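Local coordinates for protein glutathione transferase o1 (Bombyx mori, PDB 3RBT) that belongs to the Omega glutathione transferases, a family assigned glutathione transfer and glutathione-dependent dehydroascorbate reduction, at residues Ile18-Leu23 against Glu53-Asp58; Arg28-Asp33 against Pro63-Ala68; Asn165-Asn170 against Met174-Val179; Thr107-Ser110 against Val115-Gln118; Phe126-Lys131 against Ser145-Gln150. All coordinates share one frame; numbering follows the deposited sequence.

Interaction 1: Ile18-Leu23 against Glu53-Asp58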
# COMPACT_ATOMS: atom_id res chain seq x y z
N ILE A 18 -18.94 -27.52 -2.49
CA ILE A 18 -19.38 -27.13 -3.82
C ILE A 18 -19.30 -25.60 -3.92
O ILE A 18 -19.87 -24.90 -3.09
CB ILE A 18 -20.84 -27.58 -4.09
CG1 ILE A 18 -21.01 -29.07 -3.80
CG2 ILE A 18 -21.26 -27.24 -5.52
CD1 ILE A 18 -22.44 -29.47 -3.39
N PRO A 19 -18.58 -25.09 -4.93
CA PRO A 19 -18.47 -23.64 -5.10
C PRO A 19 -19.79 -23.00 -5.55
O PRO A 19 -20.63 -23.69 -6.13
CB PRO A 19 -17.41 -23.49 -6.20
CG PRO A 19 -17.47 -24.75 -6.95
CD PRO A 19 -17.78 -25.81 -5.94
N PRO A 20 -19.96 -21.70 -5.28
CA PRO A 20 -21.14 -20.96 -5.73
C PRO A 20 -21.15 -20.85 -7.25
O PRO A 20 -20.12 -21.10 -7.88
CB PRO A 20 -20.94 -19.57 -5.10
CG PRO A 20 -19.48 -19.46 -4.87
CD PRO A 20 -19.05 -20.84 -4.50
N PRO A 21 -22.30 -20.46 -7.84
CA PRO A 21 -22.38 -20.35 -9.30
C PRO A 21 -21.62 -19.12 -9.82
O PRO A 21 -21.14 -18.30 -9.02
CB PRO A 21 -23.88 -20.18 -9.55
CG PRO A 21 -24.38 -19.52 -8.32
CD PRO A 21 -23.58 -20.11 -7.20
N ALA A 22 -21.53 -19.01 -11.14
CA ALA A 22 -20.97 -17.83 -11.79
C ALA A 22 -21.74 -16.57 -11.38
O ALA A 22 -22.95 -16.63 -11.16
CB ALA A 22 -20.99 -18.00 -13.30
N LEU A 23 -21.04 -15.44 -11.28
CA LEU A 23 -21.69 -14.18 -10.92
C LEU A 23 -22.67 -13.72 -11.98
O LEU A 23 -22.47 -13.97 -13.18
CB LEU A 23 -20.65 -13.09 -10.68
CG LEU A 23 -19.68 -13.28 -9.52
CD1 LEU A 23 -18.55 -12.29 -9.67
CD2 LEU A 23 -20.38 -13.14 -8.17
N GLU A 53 -23.31 -10.14 -2.50
CA GLU A 53 -23.64 -11.20 -1.57
C GLU A 53 -22.39 -11.56 -0.78
O GLU A 53 -21.27 -11.38 -1.26
CB GLU A 53 -24.17 -12.43 -2.33
CG GLU A 53 -23.30 -12.84 -3.52
CD GLU A 53 -23.90 -13.99 -4.31
OE1 GLU A 53 -25.11 -13.94 -4.63
OE2 GLU A 53 -23.17 -14.94 -4.61
N VAL A 54 -22.59 -12.05 0.44
CA VAL A 54 -21.51 -12.47 1.30
C VAL A 54 -21.44 -14.00 1.36
O VAL A 54 -22.41 -14.65 1.76
CB VAL A 54 -21.66 -11.91 2.72
CG1 VAL A 54 -20.52 -12.40 3.62
CG2 VAL A 54 -21.70 -10.40 2.70
N TYR A 55 -20.31 -14.56 0.96
CA TYR A 55 -20.05 -15.96 1.24
C TYR A 55 -19.18 -16.07 2.48
O TYR A 55 -18.01 -15.68 2.48
CB TYR A 55 -19.47 -16.71 0.03
CG TYR A 55 -20.56 -17.25 -0.86
CD1 TYR A 55 -20.83 -18.62 -0.92
CD2 TYR A 55 -21.37 -16.39 -1.61
CE1 TYR A 55 -21.86 -19.11 -1.72
CE2 TYR A 55 -22.39 -16.87 -2.41
CZ TYR A 55 -22.64 -18.23 -2.47
OH TYR A 55 -23.66 -18.70 -3.27
N ARG A 56 -19.80 -16.57 3.55
CA ARG A 56 -19.15 -16.72 4.84
C ARG A 56 -18.13 -17.85 4.80
O ARG A 56 -18.46 -18.99 4.46
CB ARG A 56 -20.19 -17.02 5.93
CG ARG A 56 -21.06 -15.85 6.31
CD ARG A 56 -22.20 -16.30 7.21
NE ARG A 56 -22.54 -15.28 8.19
CZ ARG A 56 -23.18 -15.51 9.34
NH1 ARG A 56 -23.54 -16.74 9.68
NH2 ARG A 56 -23.44 -14.49 10.16
N LEU A 57 -16.89 -17.51 5.14
CA LEU A 57 -15.81 -18.48 5.20
C LEU A 57 -15.65 -18.98 6.63
O LEU A 57 -15.62 -18.18 7.58
CB LEU A 57 -14.49 -17.86 4.72
CG LEU A 57 -14.38 -17.38 3.27
CD1 LEU A 57 -13.23 -16.39 3.12
CD2 LEU A 57 -14.20 -18.55 2.32
N ASP A 58 -15.56 -20.30 6.78
CA ASP A 58 -15.20 -20.92 8.04
C ASP A 58 -13.68 -21.06 8.06
O ASP A 58 -13.12 -21.80 7.25
CB ASP A 58 -15.87 -22.30 8.17
CG ASP A 58 -15.73 -22.90 9.57
OD1 ASP A 58 -14.68 -22.70 10.22
OD2 ASP A 58 -16.67 -23.60 10.01
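A chi1 of -88° keeps CG of Tyr55 on the side of its backbone N, roughly opposite the carbonyl carbon, and sends the phenol ring from strand 53-56 toward the loop 18-23, where Pro20 covers one of its faces. CB and CG of Pro20 both meet the ring. CG stands over one face, 4.2 Å from the ring centroid and 20° off the normal, in a CH-pi contact. CB sits farther out, over the phenol end, 3.4 Å from CZ of Tyr55. The proline and the phenol point in opposing senses as they pass. Pro21 adds a looser touch, its CD 4.2 Å from OH of Tyr55 and its ring crossing the phenol at about a right angle.

Pro19, Pro20 and Pro21 have backbone angles of the polyproline II type. A proline-rich N-terminal extension of this kind is a hallmark of Omega-class glutathione transferases, and here it runs over the edge strand of the thioredoxin-like sheet. The carboxylate carbon CD of Glu53, two residues before Tyr55 on the same strand, lies in the ring plane at its edge, and its OE2 forms a salt bridge with Arg28 NE. The guanidinium of Arg28 also binds Pro21 O through NH2. No hydrogen bond passes directly between the loop and strand 53-56, which meet at the surface of the chain. Trp65 and Tyr30 flank Pro20 as well.

Interaction 2: Arg28-Asp33 against Pro63-Ala68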
# COMPACT_ATOMS: atom_id res chain seq x y z
N ARG A 28 -19.44 -10.48 -5.25
CA ARG A 28 -19.41 -11.48 -4.18
C ARG A 28 -18.23 -11.28 -3.25
O ARG A 28 -17.08 -11.31 -3.68
CB ARG A 28 -19.35 -12.89 -4.79
CG ARG A 28 -19.45 -14.03 -3.78
CD ARG A 28 -19.41 -15.38 -4.51
NE ARG A 28 -20.62 -15.63 -5.29
CZ ARG A 28 -20.66 -16.29 -6.45
NH1 ARG A 28 -19.55 -16.75 -7.01
NH2 ARG A 28 -21.83 -16.47 -7.06
N LEU A 29 -18.53 -11.08 -1.97
CA LEU A 29 -17.49 -10.98 -0.96
C LEU A 29 -17.35 -12.27 -0.16
O LEU A 29 -18.32 -12.73 0.47
CB LEU A 29 -17.74 -9.79 -0.02
CG LEU A 29 -16.58 -9.42 0.92
CD1 LEU A 29 -15.39 -8.84 0.16
CD2 LEU A 29 -17.03 -8.45 2.02
N TYR A 30 -16.15 -12.85 -0.21
CA TYR A 30 -15.76 -13.93 0.69
C TYR A 30 -15.15 -13.31 1.95
O TYR A 30 -14.14 -12.61 1.89
CB TYR A 30 -14.74 -14.86 0.02
CG TYR A 30 -15.27 -15.62 -1.19
CD1 TYR A 30 -15.20 -15.06 -2.46
CD2 TYR A 30 -15.81 -16.90 -1.06
CE1 TYR A 30 -15.67 -15.75 -3.58
CE2 TYR A 30 -16.29 -17.59 -2.17
CZ TYR A 30 -16.21 -17.00 -3.43
OH TYR A 30 -16.67 -17.65 -4.56
N HIS A 31 -15.79 -13.58 3.08
CA HIS A 31 -15.57 -12.82 4.30
C HIS A 31 -15.66 -13.74 5.51
O HIS A 31 -16.56 -14.58 5.58
CB HIS A 31 -16.63 -11.71 4.38
CG HIS A 31 -16.75 -11.04 5.72
ND1 HIS A 31 -15.74 -10.27 6.26
CD2 HIS A 31 -17.78 -10.98 6.59
CE1 HIS A 31 -16.14 -9.79 7.42
NE2 HIS A 31 -17.37 -10.21 7.65
N VAL A 32 -14.72 -13.62 6.43
CA VAL A 32 -14.83 -14.31 7.71
C VAL A 32 -15.58 -13.40 8.70
O VAL A 32 -15.17 -12.26 8.93
CB VAL A 32 -13.47 -14.69 8.31
CG1 VAL A 32 -13.65 -15.30 9.70
CG2 VAL A 32 -12.73 -15.65 7.40
N ASP A 33 -16.65 -13.91 9.28
CA ASP A 33 -17.47 -13.16 10.23
C ASP A 33 -16.59 -12.45 11.26
O ASP A 33 -15.68 -13.06 11.81
CB ASP A 33 -18.47 -14.09 10.92
CG ASP A 33 -19.90 -13.61 10.78
OD1 ASP A 33 -20.12 -12.48 10.30
OD2 ASP A 33 -20.82 -14.37 11.15
N PRO A 63 -12.86 -24.54 2.05
CA PRO A 63 -13.04 -25.34 0.83
C PRO A 63 -11.77 -25.39 -0.01
O PRO A 63 -11.08 -24.38 -0.13
CB PRO A 63 -14.16 -24.61 0.08
CG PRO A 63 -14.73 -23.60 1.06
CD PRO A 63 -13.60 -23.27 1.98
N GLU A 64 -11.50 -26.55 -0.59
CA GLU A 64 -10.30 -26.79 -1.39
C GLU A 64 -10.19 -25.88 -2.60
O GLU A 64 -9.10 -25.41 -2.93
CB GLU A 64 -10.23 -28.26 -1.83
CG GLU A 64 -9.56 -29.17 -0.81
CD GLU A 64 -9.39 -30.61 -1.27
OE1 GLU A 64 -9.83 -30.96 -2.39
OE2 GLU A 64 -8.81 -31.40 -0.49
N TRP A 65 -11.32 -25.64 -3.26
CA TRP A 65 -11.37 -24.75 -4.43
C TRP A 65 -11.04 -23.30 -4.06
O TRP A 65 -10.55 -22.54 -4.89
CB TRP A 65 -12.73 -24.83 -5.13
CG TRP A 65 -13.89 -24.46 -4.26
CD1 TRP A 65 -14.72 -25.31 -3.60
CD2 TRP A 65 -14.35 -23.13 -3.96
NE1 TRP A 65 -15.68 -24.61 -2.91
CE2 TRP A 65 -15.47 -23.27 -3.11
CE3 TRP A 65 -13.93 -21.84 -4.33
CZ2 TRP A 65 -16.17 -22.17 -2.61
CZ3 TRP A 65 -14.63 -20.74 -3.83
CH2 TRP A 65 -15.73 -20.92 -2.98
N PHE A 66 -11.31 -22.93 -2.81
CA PHE A 66 -10.96 -21.60 -2.32
C PHE A 66 -9.45 -21.48 -2.13
O PHE A 66 -8.85 -20.55 -2.65
CB PHE A 66 -11.74 -21.24 -1.05
CG PHE A 66 -11.53 -19.81 -0.59
CD1 PHE A 66 -12.21 -18.76 -1.20
CD2 PHE A 66 -10.65 -19.52 0.44
CE1 PHE A 66 -12.02 -17.44 -0.78
CE2 PHE A 66 -10.45 -18.21 0.87
CZ PHE A 66 -11.13 -17.17 0.26
N ARG A 67 -8.86 -22.43 -1.40
CA ARG A 67 -7.40 -22.47 -1.24
C ARG A 67 -6.69 -22.44 -2.59
O ARG A 67 -5.73 -21.70 -2.77
CB ARG A 67 -6.95 -23.71 -0.44
CG ARG A 67 -7.42 -23.72 1.00
CD ARG A 67 -6.95 -24.94 1.77
NE ARG A 67 -8.06 -25.60 2.46
CZ ARG A 67 -7.93 -26.59 3.34
NH1 ARG A 67 -6.72 -27.06 3.65
NH2 ARG A 67 -9.01 -27.12 3.91
N ALA A 68 -7.20 -23.21 -3.55
CA ALA A 68 -6.61 -23.26 -4.89
C ALA A 68 -6.56 -21.90 -5.59
O ALA A 68 -5.58 -21.59 -6.26
CB ALA A 68 -7.32 -24.29 -5.75
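Tyr30, Trp65 and Phe66 form an aromatic cluster in which strand 28-31 meets the first turn of the helix beginning at Glu64. Each ring reaches it by a different first torsion. The ring of Tyr30 lies opposite its own carbonyl carbon (chi1 -64°) and leaves the sheet for the helix. Phe66 extends away from its backbone N, whereas CG of Trp65 is wedged between N and the carbonyl carbon, a conformation that the middle of a helix would hardly tolerate but the opening turn allows. With these torsions the two adjacent helix residues both turn toward the one tyrosine.

Phe66 brings CD1 over one face of Tyr30, while CE1 approaches the root of the ring, 3.7 Å from Tyr30 CG and 3.8 Å from Tyr30 CB. The two side chains run past each other in opposite senses, their planes inclined at 44°. Trp65 works farther out, with CH2 3.5 Å from Tyr30 CE2 and 3.8 Å from Tyr30 OH. Tyr30 CE2 lies close to the indole plane, at the edge of its six-membered ring, and the two planes make 64°. Pro63, at the N-cap, holds the indole from another direction, its CB 3.3 Å above the plane of the Trp65 ring.

The hydroxyl of Tyr30 is hydrogen-bonded to Glu79 on strand 77-80, which also pairs with Arg28. In this thioredoxin-like domain Leu29 and His31 contact helix 36-47, while Tyr30 points the other way, to helix 64-69, with Phe88, Val77, Tyr55 and Pro20 packed about its ring.

Interaction 3: Asn165-Asn170 against Met174-Val179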
# COMPACT_ATOMS: atom_id res chain seq x y z
N ASN A 165 -16.56 17.75 10.18
CA ASN A 165 -17.17 16.67 10.96
C ASN A 165 -16.54 15.30 10.70
O ASN A 165 -16.46 14.46 11.60
CB ASN A 165 -18.69 16.62 10.73
CG ASN A 165 -19.39 17.86 11.28
OD1 ASN A 165 -18.83 18.58 12.11
ND2 ASN A 165 -20.61 18.11 10.81
N TYR A 166 -16.08 15.08 9.47
CA TYR A 166 -15.43 13.83 9.11
C TYR A 166 -14.13 14.10 8.38
O TYR A 166 -13.89 15.21 7.91
CB TYR A 166 -16.33 13.00 8.20
CG TYR A 166 -17.75 12.81 8.67
CD1 TYR A 166 -18.12 11.68 9.40
CD2 TYR A 166 -18.74 13.75 8.35
CE1 TYR A 166 -19.43 11.50 9.83
CE2 TYR A 166 -20.06 13.57 8.78
CZ TYR A 166 -20.39 12.44 9.52
OH TYR A 166 -21.69 12.26 9.92
N PHE A 167 -13.30 13.06 8.25
CA PHE A 167 -12.07 13.16 7.46
C PHE A 167 -12.38 13.48 5.99
O PHE A 167 -11.62 14.19 5.33
CB PHE A 167 -11.23 11.89 7.62
CG PHE A 167 -10.63 11.74 8.99
CD1 PHE A 167 -11.29 11.01 9.98
CD2 PHE A 167 -9.43 12.37 9.31
CE1 PHE A 167 -10.74 10.90 11.26
CE2 PHE A 167 -8.88 12.28 10.58
CZ PHE A 167 -9.54 11.54 11.56
N GLY A 168 -13.52 12.99 5.51
CA GLY A 168 -13.99 13.26 4.15
C GLY A 168 -14.64 14.62 3.93
O GLY A 168 -14.98 14.97 2.80
N GLY A 169 -14.82 15.40 4.99
CA GLY A 169 -15.49 16.69 4.89
C GLY A 169 -16.79 16.69 5.64
O GLY A 169 -16.85 16.22 6.78
N ASN A 170 -17.84 17.22 5.01
CA ASN A 170 -19.18 17.31 5.61
C ASN A 170 -19.86 15.95 5.72
O ASN A 170 -20.78 15.79 6.53
CB ASN A 170 -20.07 18.26 4.81
CG ASN A 170 -19.76 19.73 5.06
OD1 ASN A 170 -18.98 20.09 5.95
ND2 ASN A 170 -20.39 20.60 4.28
N MET A 174 -13.64 8.06 1.98
CA MET A 174 -12.87 6.82 2.02
C MET A 174 -12.08 6.61 3.33
O MET A 174 -12.10 5.52 3.90
CB MET A 174 -11.91 6.73 0.83
CG MET A 174 -11.15 5.41 0.75
SD MET A 174 -12.28 4.01 0.47
CE MET A 174 -12.40 4.02 -1.32
N LEU A 175 -11.37 7.63 3.79
CA LEU A 175 -10.59 7.49 5.03
C LEU A 175 -11.48 7.11 6.24
O LEU A 175 -11.16 6.17 6.97
CB LEU A 175 -9.75 8.75 5.31
CG LEU A 175 -8.83 8.73 6.54
CD1 LEU A 175 -7.79 7.58 6.47
CD2 LEU A 175 -8.14 10.08 6.74
N ASP A 176 -12.59 7.82 6.42
CA ASP A 176 -13.55 7.48 7.47
C ASP A 176 -13.93 5.99 7.52
O ASP A 176 -13.84 5.36 8.57
CB ASP A 176 -14.80 8.34 7.34
CG ASP A 176 -14.49 9.81 7.44
OD1 ASP A 176 -14.34 10.32 8.57
OD2 ASP A 176 -14.38 10.45 6.37
N TYR A 177 -14.34 5.43 6.38
CA TYR A 177 -14.76 4.03 6.34
C TYR A 177 -13.60 3.04 6.44
O TYR A 177 -13.76 1.96 7.01
CB TYR A 177 -15.61 3.74 5.10
CG TYR A 177 -16.96 4.43 5.08
CD1 TYR A 177 -17.31 5.30 4.04
CD2 TYR A 177 -17.90 4.20 6.08
CE1 TYR A 177 -18.56 5.92 4.02
CE2 TYR A 177 -19.14 4.81 6.06
CZ TYR A 177 -19.46 5.68 5.03
OH TYR A 177 -20.70 6.29 5.02
N MET A 178 -12.44 3.40 5.88
CA MET A 178 -11.24 2.55 5.96
C MET A 178 -10.80 2.32 7.41
O MET A 178 -10.34 1.24 7.77
CB MET A 178 -10.07 3.16 5.17
CG MET A 178 -10.19 3.09 3.63
SD MET A 178 -10.68 1.48 2.98
CE MET A 178 -9.12 0.65 2.85
N VAL A 179 -10.98 3.34 8.22
CA VAL A 179 -10.50 3.40 9.59
C VAL A 179 -11.54 2.84 10.59
O VAL A 179 -11.17 2.29 11.65
CB VAL A 179 -10.11 4.88 9.89
CG1 VAL A 179 -10.53 5.33 11.24
CG2 VAL A 179 -8.61 5.11 9.62
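Asp176 reaches from the first turn of helix 174-186 to the type I turn running from Tyr166 to Gly169, both in the all-helical C-terminal domain. From CB, chi1 of -59° carries CG beside its own backbone N and up to the turn, 3.8 Å from CB of Tyr166. The carboxylate then splits its work. OD1 accepts Phe167 N at 2.9 Å and also lies 3.4 Å from Phe167 CD1, in the plane of that ring at its edge. OD2 takes Gly168 N at 2.8 Å. Both oxygens use their syn lone pairs, and both bonds are somewhat bent, with N-H...O angles of 148° and 137°. Next to this grip, Leu175 CD2 packs 3.7 Å from Phe167 CD2.

Each oxygen has a second donor: Trp210 NE1 for OD1 and Gly173 N for OD2. The bond to Gly173, just before the helix, is the aspartate half of the capping box known at this helix in glutathione transferases; glycine has no side chain to return the other half.

Four N-H groups thus satisfy a buried carboxylate at the helix N terminus, an environment that would probably keep it ionised while joining the turn to the helix.

Interaction 4: Thr107-Ser110 against Val115-Gln118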
# COMPACT_ATOMS: atom_id res chain seq x y z
N THR A 107 -18.68 8.73 -5.08
CA THR A 107 -17.22 8.67 -4.96
C THR A 107 -16.77 8.95 -3.51
O THR A 107 -17.38 9.77 -2.81
CB THR A 107 -16.53 9.62 -5.99
OG1 THR A 107 -15.12 9.66 -5.74
CG2 THR A 107 -17.07 11.01 -5.89
N LEU A 108 -15.74 8.25 -3.08
CA LEU A 108 -15.33 8.27 -1.68
C LEU A 108 -14.01 8.98 -1.47
O LEU A 108 -13.85 9.70 -0.48
CB LEU A 108 -15.30 6.85 -1.07
CG LEU A 108 -16.68 6.19 -0.88
CD1 LEU A 108 -16.54 4.71 -0.60
CD2 LEU A 108 -17.51 6.89 0.21
N HIS A 109 -13.06 8.75 -2.38
CA HIS A 109 -11.78 9.46 -2.35
C HIS A 109 -11.98 10.92 -2.71
O HIS A 109 -12.93 11.29 -3.43
CB HIS A 109 -10.76 8.83 -3.32
CG HIS A 109 -10.01 7.67 -2.74
ND1 HIS A 109 -9.09 7.80 -1.72
CD2 HIS A 109 -10.05 6.35 -3.05
CE1 HIS A 109 -8.59 6.61 -1.43
NE2 HIS A 109 -9.15 5.72 -2.22
N SER A 110 -11.12 11.77 -2.17
CA SER A 110 -11.08 13.17 -2.56
C SER A 110 -10.80 13.30 -4.05
O SER A 110 -10.05 12.50 -4.61
CB SER A 110 -9.98 13.88 -1.78
OG SER A 110 -9.76 15.18 -2.28
N VAL A 115 -4.90 15.75 -1.38
CA VAL A 115 -5.71 15.30 -0.25
C VAL A 115 -5.83 13.77 -0.25
O VAL A 115 -5.74 13.13 0.79
CB VAL A 115 -7.13 15.96 -0.24
CG1 VAL A 115 -8.00 15.41 0.91
CG2 VAL A 115 -7.02 17.49 -0.14
N LYS A 116 -6.00 13.18 -1.43
CA LYS A 116 -6.09 11.73 -1.54
C LYS A 116 -4.76 11.07 -1.12
O LYS A 116 -4.76 10.09 -0.39
CB LYS A 116 -6.50 11.32 -2.96
CG LYS A 116 -6.42 9.81 -3.23
CD LYS A 116 -6.87 9.50 -4.64
CE LYS A 116 -6.81 7.99 -4.90
NZ LYS A 116 -7.31 7.76 -6.27
N ALA A 117 -3.64 11.63 -1.59
CA ALA A 117 -2.32 11.15 -1.18
C ALA A 117 -2.16 11.17 0.35
O ALA A 117 -1.65 10.22 0.94
CB ALA A 117 -1.22 11.95 -1.86
N GLN A 118 -2.61 12.26 0.98
CA GLN A 118 -2.61 12.37 2.44
C GLN A 118 -3.50 11.31 3.10
O GLN A 118 -3.10 10.70 4.10
CB GLN A 118 -3.04 13.77 2.91
CG GLN A 118 -2.05 14.87 2.59
CD GLN A 118 -0.61 14.51 2.97
OE1 GLN A 118 -0.29 14.31 4.15
NE2 GLN A 118 0.26 14.43 1.97
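Lys116 lays its aliphatic chain over the imidazole of His109, and this is the close-fitting part of the contact. The lysine leaves the helix with CG anti to the backbone N (chi1 171°) and is fully extended beyond, so that successive methylenes pass along the ring. CG comes 3.7 Å from His109 ND1. CE ends over the middle of the ring face, 3.9 Å from the centroid and only 10° off the normal, a CH-pi contact. A second tight point is made by Ser110, whose OG is 3.4 Å from Val115 CB and 3.7 Å from Val115 CG1; the same OG is hydrogen-bonded to Asp112 N, which fixes the serine in the loop joining helix 92-102 to helix 113-138, the passage from the thioredoxin-like to the helical domain.

Between these points the fit slackens: Ser110 CB is 4.1 Å from Lys116 N, and no hydrogen bond crosses. All four residues keep some exposure, so the contact lies at the surface. Beyond CE the chain turns to a different partner: NZ forms a salt bridge with Glu101 of the second subunit, near a bound glycerol probably left from crystallisation. The neighbouring Ala117 and Gln118 also pack against that subunit.

His109 NE2 is hydrogen-bonded to Asp97, which would tend to stabilise a charged imidazole, whereas the Lys116 NZ ammonium 4.9 Å from His109 ND1 would oppose it. Lys116 thus packs its methylenes within its own chain and pairs its ammonium across the subunit interface.

Interaction 5: Phe126-Lys131 against Ser145-Gln150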
# COMPACT_ATOMS: atom_id res chain seq x y z
N PHE A 126 -2.43 4.23 10.03
CA PHE A 126 -3.43 3.53 10.84
C PHE A 126 -3.05 2.07 11.12
O PHE A 126 -3.53 1.48 12.09
CB PHE A 126 -4.82 3.60 10.19
CG PHE A 126 -5.98 3.26 11.13
CD1 PHE A 126 -6.43 4.19 12.07
CD2 PHE A 126 -6.64 2.04 11.04
CE1 PHE A 126 -7.51 3.88 12.92
CE2 PHE A 126 -7.72 1.72 11.88
CZ PHE A 126 -8.15 2.64 12.82
N ASN A 127 -2.18 1.49 10.28
CA ASN A 127 -1.73 0.10 10.50
C ASN A 127 -1.10 -0.14 11.87
O ASN A 127 -1.11 -1.27 12.37
CB ASN A 127 -0.77 -0.36 9.40
CG ASN A 127 -1.47 -0.66 8.09
OD1 ASN A 127 -2.67 -0.96 8.06
ND2 ASN A 127 -0.72 -0.59 6.99
N GLU A 128 -0.55 0.92 12.47
CA GLU A 128 0.04 0.83 13.81
C GLU A 128 -1.04 0.62 14.89
O GLU A 128 -0.83 -0.12 15.86
CB GLU A 128 0.96 2.03 14.11
CG GLU A 128 2.20 2.08 13.18
CD GLU A 128 3.14 3.25 13.45
OE1 GLU A 128 2.68 4.32 13.91
OE2 GLU A 128 4.35 3.11 13.17
N LEU A 129 -2.21 1.24 14.70
CA LEU A 129 -3.35 1.04 15.58
C LEU A 129 -3.89 -0.38 15.41
O LEU A 129 -4.21 -1.05 16.40
CB LEU A 129 -4.42 2.11 15.31
CG LEU A 129 -5.80 2.23 16.01
CD1 LEU A 129 -5.93 1.42 17.27
CD2 LEU A 129 -6.11 3.68 16.31
N ILE A 130 -3.94 -0.84 14.16
CA ILE A 130 -4.36 -2.21 13.85
C ILE A 130 -3.47 -3.25 14.56
O ILE A 130 -3.99 -4.16 15.21
CB ILE A 130 -4.41 -2.45 12.33
CG1 ILE A 130 -5.50 -1.57 11.68
CG2 ILE A 130 -4.67 -3.91 12.03
CD1 ILE A 130 -5.48 -1.58 10.15
N LYS A 131 -2.14 -3.09 14.45
CA LYS A 131 -1.18 -4.00 15.09
C LYS A 131 -1.41 -4.10 16.61
O LYS A 131 -1.51 -5.19 17.15
CB LYS A 131 0.27 -3.60 14.81
CG LYS A 131 0.72 -3.80 13.36
CD LYS A 131 2.15 -3.28 13.14
CE LYS A 131 2.56 -3.43 11.68
NZ LYS A 131 4.03 -3.22 11.51
N SER A 145 -1.94 -1.44 24.17
CA SER A 145 -2.72 -0.22 24.35
C SER A 145 -1.95 1.02 23.87
O SER A 145 -2.56 1.97 23.37
CB SER A 145 -3.09 -0.04 25.83
OG SER A 145 -4.27 -0.76 26.15
N GLU A 146 -0.62 0.99 24.01
CA GLU A 146 0.23 2.14 23.71
C GLU A 146 0.28 2.48 22.22
O GLU A 146 0.31 3.66 21.86
CB GLU A 146 1.64 1.97 24.31
CG GLU A 146 2.65 1.16 23.47
CD GLU A 146 2.66 -0.34 23.77
OE1 GLU A 146 1.60 -0.91 24.12
OE2 GLU A 146 3.75 -0.95 23.65
N GLN A 147 0.28 1.46 21.37
CA GLN A 147 0.20 1.64 19.91
C GLN A 147 -1.12 2.30 19.51
O GLN A 147 -1.14 3.16 18.63
CB GLN A 147 0.35 0.29 19.18
CG GLN A 147 1.77 -0.25 19.16
CD GLN A 147 2.66 0.53 18.22
OE1 GLN A 147 2.59 0.39 17.00
NE2 GLN A 147 3.52 1.38 18.80
N ILE A 148 -2.21 1.88 20.16
CA ILE A 148 -3.54 2.44 19.96
C ILE A 148 -3.52 3.94 20.24
O ILE A 148 -3.92 4.74 19.39
CB ILE A 148 -4.58 1.79 20.92
CG1 ILE A 148 -4.47 0.26 20.91
CG2 ILE A 148 -5.99 2.35 20.68
CD1 ILE A 148 -5.44 -0.46 20.05
N ILE A 149 -3.05 4.30 21.44
CA ILE A 149 -3.06 5.68 21.93
C ILE A 149 -2.24 6.63 21.05
O ILE A 149 -2.72 7.70 20.67
CB ILE A 149 -2.62 5.74 23.42
CG1 ILE A 149 -3.63 4.97 24.29
CG2 ILE A 149 -2.48 7.19 23.90
CD1 ILE A 149 -3.09 4.49 25.64
N GLN A 150 -1.01 6.23 20.73
CA GLN A 150 -0.12 7.02 19.87
C GLN A 150 -0.71 7.33 18.50
O GLN A 150 -0.57 8.45 17.99
CB GLN A 150 1.22 6.30 19.69
CG GLN A 150 2.07 6.25 20.95
CD GLN A 150 2.70 7.58 21.29
OE1 GLN A 150 2.33 8.23 22.28
NE2 GLN A 150 3.66 8.02 20.47
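Leu129 and Ile148 meet obliquely between two nearly antiparallel helices, 126-131 and 145-150, whose axes lie 7.7 Å apart at 154°. One branch of the leucine does the touching: CD1 lies in the fork of the isoleucine, 3.4 Å from Ile148 CD1 and 3.5 Å from Ile148 CG2. The first distance is tight for two methyls, and with Leu129 chi2 at an unusual 15° its exact value is doubtful. CD2, the other branch, lies 3.9 Å from the backbone O of Ile148.

Toward the outside, Gln147 lies across Glu128. Its CB rests 3.5 Å from the backbone O of Glu128. A bend at chi2 then folds the amide back, placing Gln147 OE1 3.7 Å from Glu128 CB. The amide and carboxylate planes stand 66° apart, and no hydrogen bond links them; Glu128 instead sends OE2 to Arg72 of the second subunit in a salt bridge.

The pair belongs to the all-helical C-terminal domain. The stretch 126-131 is a kinked part of helix 113-138, and Thr151 and Leu152 of helix 145-162 continue the packing on Leu129. Ile148 also reaches Leu186 of helix 174-186 and Lys200 of helix 194-202.

In the fold
From the N terminus, interactions 1 and 2 come first and cross: 18-23 reaches forward to 53-58, while 28-33, inside that span, pairs with 63-68 beyond it. They touch at Pro20 and Tyr30, binding the N-terminal extension, two neighbouring strands and helix 64-69 into one thioredoxin-like domain. The rest follow in series without nesting. Interaction 4 closes the short turn into helix 113-138, interaction 5 the longer hairpin from that helix to 145-162, and interaction 3 the loop into helix 174-186. Interaction 3 touches interaction 4 through Met174 and Leu108, and interaction 5 through Val179 and Phe126. Interactions 2 and 3 lie about 29 Å apart, centre to centre.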